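Local coordinates for protein endoglucanase A (Clostridium longisporum, PDB 6Q1I) that hydrolyses internal beta-1,4-glucosidic linkages in cellulose, lichenan and cereal beta-glucans through its family 5 glycoside hydrolase catalytic domain, at residues 141-146 and 190-195; 207-210 and 216-219. All blocks are in the same frame, centred on the assembly; numbering follows the deposited sequence. Where two conformers were deposited one is given.

Contact 1. Residues 141-146 and 190-195; sequences QISEAF and ESIRKT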
ATOM      1  N   GLN A 141     -17.234  -8.456  -5.081  1.00 10.44           N
ATOM      2  CA  GLN A 141     -18.070  -7.411  -4.500  1.00 10.19           C
ATOM      3  C   GLN A 141     -17.374  -6.054  -4.517  1.00  9.43           C
ATOM      4  O   GLN A 141     -18.006  -5.039  -4.824  1.00 11.13           O
ATOM      5  CB  GLN A 141     -18.468  -7.810  -3.080  1.00 10.61           C
ATOM      6  CG  GLN A 141     -19.434  -8.984  -3.041  1.00 11.93           C
ATOM      7  CD  GLN A 141     -19.665  -9.477  -1.641  1.00 14.32           C
ATOM      8  OE1 GLN A 141     -20.358  -8.840  -0.852  1.00 14.30           O
ATOM      9  NE2 GLN A 141     -19.073 -10.611  -1.312  1.00 16.15           N
ATOM     10  N   ILE A 142     -16.077  -6.005  -4.192  1.00  9.56           N
ATOM     11  CA  ILE A 142     -15.365  -4.729  -4.262  1.00  9.22           C
ATOM     12  C   ILE A 142     -15.390  -4.216  -5.695  1.00  8.76           C
ATOM     13  O   ILE A 142     -15.669  -3.043  -5.956  1.00 10.15           O
ATOM     14  CB  ILE A 142     -13.917  -4.867  -3.754  1.00  9.18           C
ATOM     15  CG1 ILE A 142     -13.840  -5.331  -2.296  1.00 10.27           C
ATOM     16  CG2 ILE A 142     -13.172  -3.536  -3.910  1.00  9.98           C
ATOM     17  CD1 ILE A 142     -12.435  -5.775  -1.881  1.00  9.66           C
ATOM     18  N   SER A 143     -15.081  -5.102  -6.650  1.00 10.14           N
ATOM     19  CA  SER A 143     -15.017  -4.716  -8.059  0.82 10.03           C
ATOM     20  C   SER A 143     -16.355  -4.200  -8.557  1.00 11.31           C
ATOM     21  O   SER A 143     -16.420  -3.216  -9.297  1.00 11.06           O
ATOM     22  CB  SER A 143     -14.627  -5.935  -8.901  0.82 11.23           C
ATOM     23  OG  SER A 143     -13.308  -6.326  -8.628  0.82 12.04           O
ATOM     24  N   GLU A 144     -17.441  -4.890  -8.195  0.57 10.03           N
ATOM     25  CA  GLU A 144     -18.774  -4.458  -8.606  0.57 10.82           C
ATOM     26  C   GLU A 144     -19.092  -3.076  -8.052  0.57 11.57           C
ATOM     27  O   GLU A 144     -19.637  -2.222  -8.761  0.57 13.18           O
ATOM     28  CB  GLU A 144     -19.830  -5.483  -8.163  0.57 13.08           C
ATOM     29  CG  GLU A 144     -19.866  -6.759  -9.023  0.57 13.72           C
ATOM     30  CD  GLU A 144     -20.773  -7.866  -8.480  0.57 15.72           C
ATOM     31  OE1 GLU A 144     -21.220  -7.787  -7.313  0.57 16.91           O
ATOM     32  OE2 GLU A 144     -21.034  -8.835  -9.232  0.57 15.95           O
ATOM     33  N   ALA A 145     -18.732  -2.827  -6.792  1.00 11.32           N
ATOM     34  CA  ALA A 145     -19.057  -1.544  -6.177  1.00 11.59           C
ATOM     35  C   ALA A 145     -18.341  -0.393  -6.874  1.00 10.74           C
ATOM     36  O   ALA A 145     -18.889   0.709  -6.963  1.00 12.59           O
ATOM     37  CB  ALA A 145     -18.700  -1.561  -4.690  1.00 12.42           C
ATOM     38  N   PHE A 146     -17.132  -0.631  -7.394  1.00 10.34           N
ATOM     39  CA  PHE A 146     -16.294   0.413  -7.983  1.00 10.23           C
ATOM     40  C   PHE A 146     -16.145   0.275  -9.497  1.00 10.96           C
ATOM     41  O   PHE A 146     -15.301   0.945 -10.095  1.00 11.18           O
ATOM     42  CB  PHE A 146     -14.930   0.470  -7.278  1.00 11.20           C
ATOM     43  CG  PHE A 146     -15.032   0.942  -5.856  1.00  9.95           C
ATOM     44  CD1 PHE A 146     -15.078   2.291  -5.567  1.00 11.04           C
ATOM     45  CD2 PHE A 146     -15.136   0.033  -4.811  1.00 10.20           C
ATOM     46  CE1 PHE A 146     -15.209   2.731  -4.243  1.00 11.63           C
ATOM     47  CE2 PHE A 146     -15.269   0.461  -3.491  1.00 10.59           C
ATOM     48  CZ  PHE A 146     -15.303   1.814  -3.210  1.00 11.32           C
ATOM     49  N   GLU A 190      -8.588 -12.551 -11.514  1.00  9.42           N
ATOM     50  CA  GLU A 190      -9.609 -13.162 -12.358  1.00  9.91           C
ATOM     51  C   GLU A 190     -10.992 -12.674 -11.959  1.00  9.73           C
ATOM     52  O   GLU A 190     -11.824 -12.371 -12.817  1.00 10.91           O
ATOM     53  CB  GLU A 190      -9.525 -14.686 -12.259  1.00 11.50           C
ATOM     54  CG  GLU A 190     -10.278 -15.445 -13.349  1.00 13.39           C
ATOM     55  CD  GLU A 190     -11.762 -15.645 -13.082  1.00 15.33           C
ATOM     56  OE1 GLU A 190     -12.215 -15.558 -11.915  1.00 16.06           O
ATOM     57  OE2 GLU A 190     -12.476 -15.916 -14.069  1.00 16.83           O
ATOM     58  N   SER A 191     -11.244 -12.576 -10.653  1.00  9.86           N
ATOM     59  CA  SER A 191     -12.534 -12.091 -10.173  1.00  9.73           C
ATOM     60  C   SER A 191     -12.770 -10.633 -10.549  1.00 10.01           C
ATOM     61  O   SER A 191     -13.891 -10.260 -10.915  1.00 11.49           O
ATOM     62  CB  SER A 191     -12.637 -12.301  -8.665  1.00 11.60           C
ATOM     63  OG  SER A 191     -12.631 -13.684  -8.354  1.00 12.33           O
ATOM     64  N   ILE A 192     -11.731  -9.796 -10.469  1.00  9.59           N
ATOM     65  CA  ILE A 192     -11.856  -8.400 -10.886  1.00  9.19           C
ATOM     66  C   ILE A 192     -12.235  -8.333 -12.363  1.00  9.70           C
ATOM     67  O   ILE A 192     -13.208  -7.676 -12.751  1.00 11.07           O
ATOM     68  CB  ILE A 192     -10.541  -7.642 -10.605  1.00  9.29           C
ATOM     69  CG1 ILE A 192     -10.288  -7.492  -9.096  1.00  9.11           C
ATOM     70  CG2 ILE A 192     -10.540  -6.293 -11.298  1.00  9.88           C
ATOM     71  CD1 ILE A 192      -8.851  -7.135  -8.741  1.00  9.07           C
ATOM     72  N   ARG A 193     -11.480  -9.039 -13.205  1.00 10.28           N
ATOM     73  CA  ARG A 193     -11.693  -8.964 -14.648  1.00 10.79           C
ATOM     74  C   ARG A 193     -13.062  -9.502 -15.049  1.00 11.43           C
ATOM     75  O   ARG A 193     -13.681  -8.989 -15.981  1.00 13.01           O
ATOM     76  CB  ARG A 193     -10.600  -9.747 -15.384  1.00 10.90           C
ATOM     77  CG  ARG A 193      -9.183  -9.220 -15.193  1.00 11.07           C
ATOM     78  CD  ARG A 193      -9.021  -7.829 -15.784  1.00 13.64           C
ATOM     79  NE  ARG A 193      -7.656  -7.323 -15.674  1.00 12.46           N
ATOM     80  CZ  ARG A 193      -7.318  -6.125 -15.195  1.00 11.42           C
ATOM     81  NH1 ARG A 193      -8.230  -5.269 -14.755  1.00 11.45           N
ATOM     82  NH2 ARG A 193      -6.045  -5.784 -15.153  1.00 11.81           N
ATOM     83  N   LYS A 194     -13.542 -10.537 -14.359  1.00 11.52           N
ATOM     84  CA  LYS A 194     -14.819 -11.158 -14.694  1.00 12.23           C
ATOM     85  C   LYS A 194     -15.995 -10.201 -14.536  1.00 12.58           C
ATOM     86  O   LYS A 194     -17.027 -10.399 -15.183  1.00 15.81           O
ATOM     87  CB  LYS A 194     -15.012 -12.383 -13.798  1.00 13.82           C
ATOM     88  CG  LYS A 194     -16.192 -13.266 -14.142  1.00 17.48           C
ATOM     89  CD  LYS A 194     -16.255 -14.421 -13.153  1.00 20.11           C
ATOM     90  CE  LYS A 194     -17.290 -15.452 -13.551  1.00 24.03           C
ATOM     91  NZ  LYS A 194     -17.267 -16.593 -12.603  1.00 27.05           N
ATOM     92  N   THR A 195     -15.873  -9.160 -13.707  1.00 12.26           N
ATOM     93  CA  THR A 195     -16.973  -8.212 -13.541  1.00 12.52           C
ATOM     94  C   THR A 195     -17.151  -7.289 -14.743  1.00 14.46           C
ATOM     95  O   THR A 195     -18.188  -6.631 -14.840  1.00 16.10           O
ATOM     96  CB  THR A 195     -16.826  -7.380 -12.257  1.00 11.84           C
ATOM     97  OG1 THR A 195     -15.682  -6.521 -12.337  1.00 12.32           O
ATOM     98  CG2 THR A 195     -16.726  -8.286 -11.035  1.00 12.84           C
TER
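In the outer helical layer of the (beta/alpha)8 barrel, helices 128-145 and 175-194 come together near their C-terminal ends, where Ser143 faces Ile192 and Thr195. The CA atoms of Ser143 and Ile192 are 5.6 Å apart, a close approach consistent with the small serine side chain. In the conformer modelled here, Ser143 OG lies 3.3 Å from CG1 of Ile192. This oxygen meets carbon across the interface, a van der Waals contact, and its hydrogen bond goes back to Trp139 O, one turn earlier in its own helix. That bond goes with the conformer's chi1 of -68°, which sets OG beside the serine's own backbone N. Thr195, three residues on from Ile192, closes the interface. Its OG1 lies 3.6 Å from Ser143 CB; in the conformer modelled, CG of Glu144 lies 4.0 Å from Thr195 CG2, a looser contact at the more exposed margin. Thr195 OG1 also donates to Ile192 O over 2.8 Å, in the carbonyl plane, and Thr195 N reaches the same oxygen at 3.2 Å, so two donors grip this carbonyl and fix the threonine. Asn199 ND2 bonds both Ser143 O and Thr195 OG1, tying the two segments together. Inward, Ser143 and Ile192 both rest on Phe155 of strand 153-156, the barrel strand that lies in sequence between the two helices.

Contact 2. Residues 207-210 and 216-219; sequences PTYA and TTMN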
ATOM      1  N   PRO A 207       1.126  -7.953  -4.809  1.00  6.99           N
ATOM      2  CA  PRO A 207       2.421  -7.978  -4.128  1.00  6.46           C
ATOM      3  C   PRO A 207       3.193  -9.277  -4.289  1.00  7.14           C
ATOM      4  O   PRO A 207       2.644 -10.344  -4.587  1.00  7.52           O
ATOM      5  CB  PRO A 207       2.028  -7.819  -2.653  1.00  7.50           C
ATOM      6  CG  PRO A 207       0.704  -8.526  -2.575  1.00  7.49           C
ATOM      7  CD  PRO A 207       0.013  -8.207  -3.873  1.00  6.58           C
ATOM      8  N   THR A 208       4.497  -9.158  -4.066  1.00  7.10           N
ATOM      9  CA  THR A 208       5.317 -10.298  -3.716  1.00  7.06           C
ATOM     10  C   THR A 208       4.904 -10.820  -2.336  1.00  6.96           C
ATOM     11  O   THR A 208       4.128 -10.191  -1.609  1.00  7.08           O
ATOM     12  CB  THR A 208       6.775  -9.861  -3.630  1.00  7.83           C
ATOM     13  OG1 THR A 208       6.846  -8.811  -2.668  1.00  8.24           O
ATOM     14  CG2 THR A 208       7.302  -9.364  -4.965  1.00  8.35           C
ATOM     15  N   TYR A 209       5.442 -11.977  -1.960  1.00  7.38           N
ATOM     16  CA  TYR A 209       5.276 -12.468  -0.598  1.00  8.00           C
ATOM     17  C   TYR A 209       5.739 -11.396   0.384  1.00  6.95           C
ATOM     18  O   TYR A 209       6.850 -10.860   0.269  1.00  7.35           O
ATOM     19  CB  TYR A 209       6.081 -13.760  -0.420  1.00  7.88           C
ATOM     20  CG  TYR A 209       6.047 -14.363   0.973  1.00  7.39           C
ATOM     21  CD1 TYR A 209       5.235 -15.459   1.271  1.00  7.71           C
ATOM     22  CD2 TYR A 209       6.854 -13.862   1.982  1.00  8.19           C
ATOM     23  CE1 TYR A 209       5.217 -16.015   2.545  1.00  8.38           C
ATOM     24  CE2 TYR A 209       6.837 -14.407   3.257  1.00  8.33           C
ATOM     25  CZ  TYR A 209       6.023 -15.487   3.530  1.00  8.14           C
ATOM     26  OH  TYR A 209       6.003 -16.042   4.795  1.00  8.98           O
ATOM     27  N   ALA A 210       4.868 -11.072   1.341  1.00  7.17           N
ATOM     28  CA  ALA A 210       5.097 -10.058   2.369  1.00  7.00           C
ATOM     29  C   ALA A 210       5.318  -8.662   1.793  1.00  6.55           C
ATOM     30  O   ALA A 210       5.724  -7.753   2.521  1.00  7.60           O
ATOM     31  CB  ALA A 210       6.250 -10.426   3.311  1.00  7.96           C
ATOM     32  N   THR A 216      14.688 -13.044  -3.298  1.00 11.82           N
ATOM     33  CA  THR A 216      13.935 -14.297  -3.321  1.00 12.54           C
ATOM     34  C   THR A 216      12.462 -14.051  -3.623  1.00 10.86           C
ATOM     35  O   THR A 216      11.855 -14.755  -4.440  1.00 12.40           O
ATOM     36  CB  THR A 216      14.097 -15.039  -1.994  1.00 16.96           C
ATOM     37  OG1 THR A 216      15.460 -15.449  -1.839  1.00 20.50           O
ATOM     38  CG2 THR A 216      13.210 -16.277  -1.952  1.00 19.75           C
ATOM     39  N   THR A 217      11.865 -13.057  -2.964  1.00  9.07           N
ATOM     40  CA  THR A 217      10.438 -12.819  -3.151  1.00  9.13           C
ATOM     41  C   THR A 217      10.146 -12.136  -4.484  1.00  9.10           C
ATOM     42  O   THR A 217       9.169 -12.488  -5.152  1.00 10.20           O
ATOM     43  CB  THR A 217       9.875 -12.026  -1.971  1.00  8.39           C
ATOM     44  OG1 THR A 217      10.644 -10.840  -1.779  1.00  8.80           O
ATOM     45  CG2 THR A 217       9.941 -12.869  -0.691  1.00  9.25           C
ATOM     46  N   MET A 218      10.988 -11.189  -4.907  1.00 10.20           N
ATOM     47  CA  MET A 218      10.819 -10.609  -6.235  1.00 11.38           C
ATOM     48  C   MET A 218      10.959 -11.670  -7.313  1.00 10.63           C
ATOM     49  O   MET A 218      10.174 -11.713  -8.267  1.00 10.99           O
ATOM     50  CB  MET A 218      11.870  -9.535  -6.497  1.00 13.91           C
ATOM     51  CG  MET A 218      11.644  -8.209  -5.868  1.00 14.61           C
ATOM     52  SD  MET A 218      12.573  -6.966  -6.807  1.00 15.37           S
ATOM     53  CE  MET A 218      14.249  -7.483  -6.492  1.00 13.90           C
ATOM     54  N   ASN A 219      12.002 -12.493  -7.218  1.00 10.17           N
ATOM     55  CA  ASN A 219      12.264 -13.431  -8.298  1.00 12.16           C
ATOM     56  C   ASN A 219      11.105 -14.388  -8.500  1.00 11.76           C
ATOM     57  O   ASN A 219      10.813 -14.759  -9.645  1.00 12.46           O
ATOM     58  CB  ASN A 219      13.560 -14.193  -8.058  1.00 13.44           C
ATOM     59  CG  ASN A 219      14.788 -13.329  -8.259  1.00 15.52           C
ATOM     60  OD1 ASN A 219      14.718 -12.244  -8.839  1.00 17.88           O
ATOM     61  ND2 ASN A 219      15.925 -13.818  -7.795  1.00 16.74           N
TER
HETATM   62  O   HOH W   1       7.227 -13.651  -3.537  1.00  9.43           O
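Thr208 and Thr217 meet with their CB atoms 4.1 Å apart near the C-terminal end of barrel strand 204-208, beside the short helix 215-219, in the fifth beta-alpha-beta unit of the TIM barrel. Both threonines direct their CB toward the opposite segment, but their methyls go to different neighbours. CG2 of Thr208 reaches over the helix backbone, 3.6 Å from Thr217 O and 3.9 Å from CA of Met218. CG2 of Thr217 instead lies 3.8 Å from Tyr209 O and 4.0 Å from Tyr209 CB. The two hydroxyls share a partner, Ser212 O in the intervening loop, and Thr217 OG1 also bonds Ser214 OG; each is placed by a chi1 near +60°, between backbone N and carbonyl carbon. Tyr209 starts toward the helix at CB, then turns off: with CG anti to its backbone N (chi1 178°), the ring is carried away to helix 175-194, and its hydroxyl bonds Tyr168 O and Leu163 N. Met218 contributes backbone here, its side chain packing against helix 256-275. One water bridges the two backbones, accepting from Tyr209 N at 2.9 Å and donating to Thr217 O at 2.8 Å.

How the contacts relate
Helix 175-194, which forms one side of contact 1, is followed in the chain by strand 204-208, which forms part of contact 2, so along the chain contact 1 closes before contact 2 opens. Their centres are about 24 Å apart and their nearest atoms about 10 Å, with no touch between them. Contact 1 joins two outer helices away from the annotated sites. Contact 2 lies near the probable catalytic centre, which in this family sits at the C-terminal ends of the strands: the Thr208 side chain is about 8 Å from that of Gln160 and about 11 Å from that of Gln284, changed residues at the positions assigned by similarity to the proton donor and the nucleophile.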